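Side-chain contacts in F-actin-capping protein subunit alpha (Dictyostelium discoideum, PDB 4AKR), which forms part of the capping protein that blocks subunit exchange at the barbed ends of actin filaments, independently of calcium and without severing them: residues E78-K83 with R101-E106; A116-E121 with W171-K176. All blocks are in the same frame, centred on the assembly; numbering follows the deposited sequence.

Interaction 1 of 2, residues E78-K83 with R101-E106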
# COMPACT_ATOMS: atom_id res chain seq x y z
N GLU A 78 2.36 -23.22 20.33
CA GLU A 78 1.44 -24.33 20.17
C GLU A 78 0.08 -23.84 19.72
O GLU A 78 -0.51 -22.94 20.32
CB GLU A 78 1.32 -25.12 21.47
CG GLU A 78 2.61 -25.81 21.87
CD GLU A 78 2.48 -26.52 23.20
OE1 GLU A 78 2.04 -25.87 24.18
OE2 GLU A 78 2.81 -27.72 23.28
N TYR A 79 -0.42 -24.46 18.66
CA TYR A 79 -1.70 -24.08 18.09
C TYR A 79 -2.63 -25.28 17.95
O TYR A 79 -2.23 -26.35 17.49
CB TYR A 79 -1.45 -23.39 16.74
CG TYR A 79 -0.66 -22.11 16.94
CD1 TYR A 79 0.73 -22.13 17.05
CD2 TYR A 79 -1.32 -20.90 17.16
CE1 TYR A 79 1.45 -20.98 17.40
CE2 TYR A 79 -0.62 -19.75 17.51
CZ TYR A 79 0.76 -19.79 17.64
OH TYR A 79 1.43 -18.66 18.05
N LEU A 80 -3.87 -25.08 18.39
CA LEU A 80 -4.90 -26.10 18.36
C LEU A 80 -5.58 -26.18 17.01
O LEU A 80 -5.86 -25.17 16.36
CB LEU A 80 -5.94 -25.79 19.44
CG LEU A 80 -7.08 -26.81 19.63
CD1 LEU A 80 -6.52 -28.12 20.17
CD2 LEU A 80 -8.11 -26.25 20.60
N ASP A 81 -5.83 -27.41 16.57
CA ASP A 81 -6.50 -27.68 15.31
C ASP A 81 -7.61 -28.67 15.66
O ASP A 81 -7.44 -29.88 15.53
CB ASP A 81 -5.50 -28.28 14.31
CG ASP A 81 -6.16 -28.74 13.03
OD1 ASP A 81 -7.24 -28.21 12.69
OD2 ASP A 81 -5.59 -29.62 12.36
N PRO A 82 -8.76 -28.15 16.12
CA PRO A 82 -9.93 -28.92 16.51
C PRO A 82 -10.43 -29.92 15.48
O PRO A 82 -10.81 -31.04 15.81
CB PRO A 82 -10.97 -27.85 16.82
CG PRO A 82 -10.15 -26.69 17.27
CD PRO A 82 -9.02 -26.71 16.26
N LYS A 83 -10.43 -29.50 14.22
CA LYS A 83 -10.90 -30.35 13.15
C LYS A 83 -10.22 -31.70 13.14
O LYS A 83 -10.86 -32.73 12.97
CB LYS A 83 -10.70 -29.65 11.80
CG LYS A 83 -11.25 -30.44 10.62
CD LYS A 83 -11.04 -29.71 9.31
CE LYS A 83 -11.83 -28.42 9.27
NZ LYS A 83 -11.52 -27.64 8.03
N ARG A 101 0.79 -33.52 17.51
CA ARG A 101 0.31 -34.51 18.47
C ARG A 101 -1.20 -34.43 18.61
O ARG A 101 -1.83 -33.46 18.18
CB ARG A 101 0.96 -34.29 19.84
CG ARG A 101 0.51 -33.05 20.59
CD ARG A 101 1.04 -33.10 22.01
NE ARG A 101 0.79 -31.90 22.80
CZ ARG A 101 -0.37 -31.60 23.39
NH1 ARG A 101 -1.40 -32.42 23.28
NH2 ARG A 101 -0.47 -30.50 24.12
N SER A 102 -1.78 -35.46 19.21
CA SER A 102 -3.21 -35.52 19.44
C SER A 102 -3.57 -34.61 20.60
O SER A 102 -2.80 -34.48 21.56
CB SER A 102 -3.62 -36.94 19.79
OG SER A 102 -3.22 -37.85 18.79
N ALA A 103 -4.73 -33.98 20.52
CA ALA A 103 -5.17 -33.12 21.62
C ALA A 103 -5.47 -34.04 22.80
O ALA A 103 -5.86 -35.20 22.61
CB ALA A 103 -6.42 -32.34 21.21
N SER A 104 -5.30 -33.55 24.01
CA SER A 104 -5.56 -34.37 25.18
C SER A 104 -6.35 -33.62 26.24
O SER A 104 -6.14 -33.83 27.44
CB SER A 104 -4.23 -34.87 25.75
OG SER A 104 -3.31 -33.81 25.95
N GLY A 105 -7.25 -32.75 25.80
CA GLY A 105 -8.07 -31.99 26.73
C GLY A 105 -8.27 -30.53 26.35
O GLY A 105 -9.12 -29.85 26.93
N GLU A 106 -7.49 -30.05 25.38
CA GLU A 106 -7.58 -28.66 24.93
C GLU A 106 -8.94 -28.33 24.34
O GLU A 106 -9.39 -27.18 24.38
CB GLU A 106 -6.52 -28.36 23.87
CG GLU A 106 -5.08 -28.46 24.36
CD GLU A 106 -4.66 -29.89 24.65
OE1 GLU A 106 -4.91 -30.77 23.81
OE2 GLU A 106 -4.06 -30.12 25.71
O HOH W 1 1.66 -29.13 25.40
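L80 and E106 meet on one face of a small four-stranded antiparallel meander, in which strand 86-91 lies between strands 78-81 and 96-102. L80 meets the loop that follows 96-102, while V87 of the intervening strand is touched by both R101 and E106. The L80 chain runs across that of E106 at a slant and puts CD1 3.7 Å from E106 CB; the same methyl lies 4.3 Å from A103 CB. Its other branch, CD2, looks at the backbone, with E106 O 4.1 Å away. With chi1 at -177° the branch point CG stands away from the backbone N of L80, and this carries the methyls toward the loop. I74 of the edge strand 73-75 touches both L80 and E106, and I107 adds to the apolar patch around the leucine.

Toward the solvent side the contact turns polar. E78 OE2 approaches the R101 guanidinium at its edge, near its plane, but stays 4.4 Å from NH2. A water to one side of that line links them, donating to E78 OE2 and accepting from R101 NH2, 2.8 Å from each. R101 also has looser partners in its own segment: NH1 makes a weak bond to S102 O and a long salt bridge to E106 OE1, while E106 OE2 lies in the guanidinium plane at its edge. The E106 chain, bent at chi2 (70°), folds its carboxylate back over the turn. There S104 N donates to E106 OE1 at 2.8 Å, reaching the oxygen on its syn side, 20° out of the carboxylate plane.

Interaction 2 of 2, residues A116-E121 with W171-K176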
# COMPACT_ATOMS: atom_id res chain seq x y z
N ALA A 116 -18.45 -28.69 16.15
CA ALA A 116 -18.45 -29.64 15.03
C ALA A 116 -19.52 -29.31 13.99
O ALA A 116 -19.27 -29.40 12.79
CB ALA A 116 -18.64 -31.07 15.54
N ALA A 117 -20.70 -28.94 14.44
CA ALA A 117 -21.77 -28.57 13.52
C ALA A 117 -21.36 -27.30 12.76
O ALA A 117 -21.64 -27.18 11.57
CB ALA A 117 -23.06 -28.34 14.27
N PHE A 118 -20.69 -26.37 13.43
CA PHE A 118 -20.24 -25.15 12.74
C PHE A 118 -19.09 -25.46 11.79
O PHE A 118 -19.00 -24.90 10.69
CB PHE A 118 -19.77 -24.08 13.74
CG PHE A 118 -20.88 -23.22 14.28
CD1 PHE A 118 -21.90 -23.76 15.06
CD2 PHE A 118 -20.90 -21.85 14.00
CE1 PHE A 118 -22.92 -22.95 15.57
CE2 PHE A 118 -21.92 -21.02 14.51
CZ PHE A 118 -22.93 -21.58 15.29
N ASP A 119 -18.21 -26.35 12.22
CA ASP A 119 -17.07 -26.71 11.40
C ASP A 119 -17.49 -27.28 10.04
O ASP A 119 -16.88 -26.95 9.02
CB ASP A 119 -16.17 -27.71 12.15
CG ASP A 119 -14.73 -27.64 11.71
OD1 ASP A 119 -14.47 -27.02 10.65
OD2 ASP A 119 -13.85 -28.20 12.40
N GLU A 120 -18.53 -28.11 10.00
CA GLU A 120 -19.00 -28.67 8.73
C GLU A 120 -19.39 -27.55 7.76
O GLU A 120 -19.10 -27.61 6.56
CB GLU A 120 -20.23 -29.57 8.91
CG GLU A 120 -20.02 -30.89 9.65
CD GLU A 120 -21.28 -31.78 9.63
OE1 GLU A 120 -22.40 -31.24 9.77
OE2 GLU A 120 -21.14 -33.02 9.49
N GLU A 121 -20.06 -26.54 8.29
CA GLU A 121 -20.50 -25.42 7.46
C GLU A 121 -19.35 -24.52 7.01
O GLU A 121 -19.32 -24.08 5.86
CB GLU A 121 -21.56 -24.61 8.22
CG GLU A 121 -22.81 -25.41 8.57
CD GLU A 121 -23.45 -26.05 7.34
OE1 GLU A 121 -23.74 -25.31 6.37
OE2 GLU A 121 -23.67 -27.28 7.35
N TRP A 171 -15.07 -14.44 12.02
CA TRP A 171 -16.44 -14.29 12.51
C TRP A 171 -16.57 -14.94 13.87
O TRP A 171 -16.28 -16.13 14.04
CB TRP A 171 -17.45 -14.93 11.56
CG TRP A 171 -17.69 -14.16 10.31
CD1 TRP A 171 -16.99 -14.23 9.15
CD2 TRP A 171 -18.68 -13.13 10.12
NE1 TRP A 171 -17.47 -13.31 8.24
CE2 TRP A 171 -18.50 -12.62 8.82
CE3 TRP A 171 -19.69 -12.59 10.93
CZ2 TRP A 171 -19.30 -11.60 8.30
CZ3 TRP A 171 -20.48 -11.57 10.42
CH2 TRP A 171 -20.28 -11.08 9.11
N THR A 172 -17.03 -14.16 14.84
CA THR A 172 -17.21 -14.65 16.19
C THR A 172 -18.69 -14.77 16.46
O THR A 172 -19.40 -13.77 16.47
CB THR A 172 -16.58 -13.68 17.18
OG1 THR A 172 -15.19 -13.53 16.85
CG2 THR A 172 -16.74 -14.19 18.60
N CYS A 173 -19.15 -16.00 16.69
CA CYS A 173 -20.56 -16.26 16.92
C CYS A 173 -20.87 -16.67 18.35
O CYS A 173 -20.39 -17.70 18.84
CB CYS A 173 -21.03 -17.36 15.96
SG CYS A 173 -20.37 -17.17 14.29
N THR A 174 -21.70 -15.86 19.02
CA THR A 174 -22.07 -16.11 20.40
C THR A 174 -23.56 -16.43 20.55
O THR A 174 -24.41 -15.82 19.88
CB THR A 174 -21.72 -14.89 21.28
OG1 THR A 174 -20.32 -14.61 21.16
CG2 THR A 174 -22.02 -15.19 22.73
N PHE A 175 -23.88 -17.38 21.42
CA PHE A 175 -25.27 -17.77 21.60
C PHE A 175 -25.55 -18.65 22.82
O PHE A 175 -24.66 -19.32 23.34
CB PHE A 175 -25.75 -18.51 20.35
CG PHE A 175 -24.93 -19.73 20.02
CD1 PHE A 175 -23.74 -19.61 19.31
CD2 PHE A 175 -25.35 -21.00 20.43
CE1 PHE A 175 -22.97 -20.74 19.00
CE2 PHE A 175 -24.58 -22.14 20.13
CZ PHE A 175 -23.39 -22.01 19.41
N LYS A 176 -26.80 -18.61 23.26
CA LYS A 176 -27.26 -19.43 24.38
C LYS A 176 -27.72 -20.70 23.66
O LYS A 176 -28.53 -20.64 22.74
CB LYS A 176 -28.45 -18.76 25.07
CG LYS A 176 -29.03 -19.51 26.27
CD LYS A 176 -30.17 -18.72 26.90
CE LYS A 176 -30.65 -19.34 28.22
NZ LYS A 176 -31.66 -18.46 28.89
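F118 reaches from helix 112-129 to C173 and F175 on strand 163-175, the middle strand of the long five-stranded antiparallel sheet. The contact is part of the core between that sheet and the helices lying against it. The F118 CA-CB bond points toward the strand, and CG lies roughly anti to the carbonyl carbon (chi1 -86°), which sends the ring outward from the helix with its far end leading. On one flank CE2 meets cysteine: C173 CB is 4.0 Å from F118 CE2. The sulfur SG, 4.2 Å from the same carbon, lies at the ring's edge, 76° off the ring normal, a Cys sulfur-aromatic contact. At the tip CZ comes to 3.8 Å from F175 CE1, and on the other flank F118 CE1 stands 4.0 Å from F175 CZ.

The two phenylalanines reach out to each other from helix and strand, their ring planes only 5° apart. They are nearly parallel but offset so far, centroids 5.6 Å apart, that little of one ring covers the other. F175 turns its CG into the space flanked by its own N and C, placing CE1 and CZ beside CZ and CE1 of F118. Y114 meets the F175 ring edge-to-face, and I148 of strand 145-158 touches both phenylalanines. T220 and A221 of helix 217-248 also pack on F118. Cutting F118 back to an alanine is likely to open a gap between helix and sheet, leaving F175 CE1 and CZ and the CB of C173 without their aromatic partner. Across these two segments the touching groups are all carbon and sulfur, so dispersion and the exclusion of water, rather than directed bonds, probably hold helix and strand together here.

Overall arrangement
The two contacts follow one another along the chain: interaction 1 closes at the end of the small meander, and interaction 2 begins in the next helix, 112-129. Their centres are about 18 Å apart. The segments nevertheless touch, through K83 and D119, which stand outside the two contacts proper: K83 CE packs 3.3 Å from D119 OD1, while the ion pair from K83 NZ to that oxygen is long and weak. Their character differs, interaction 1 being a surface contact, part apolar at L80 and part bridged by water, and interaction 2 a buried apolar one against the large sheet. The other chain of the assembly touches neither, so both belong to the internal build of the alpha subunit.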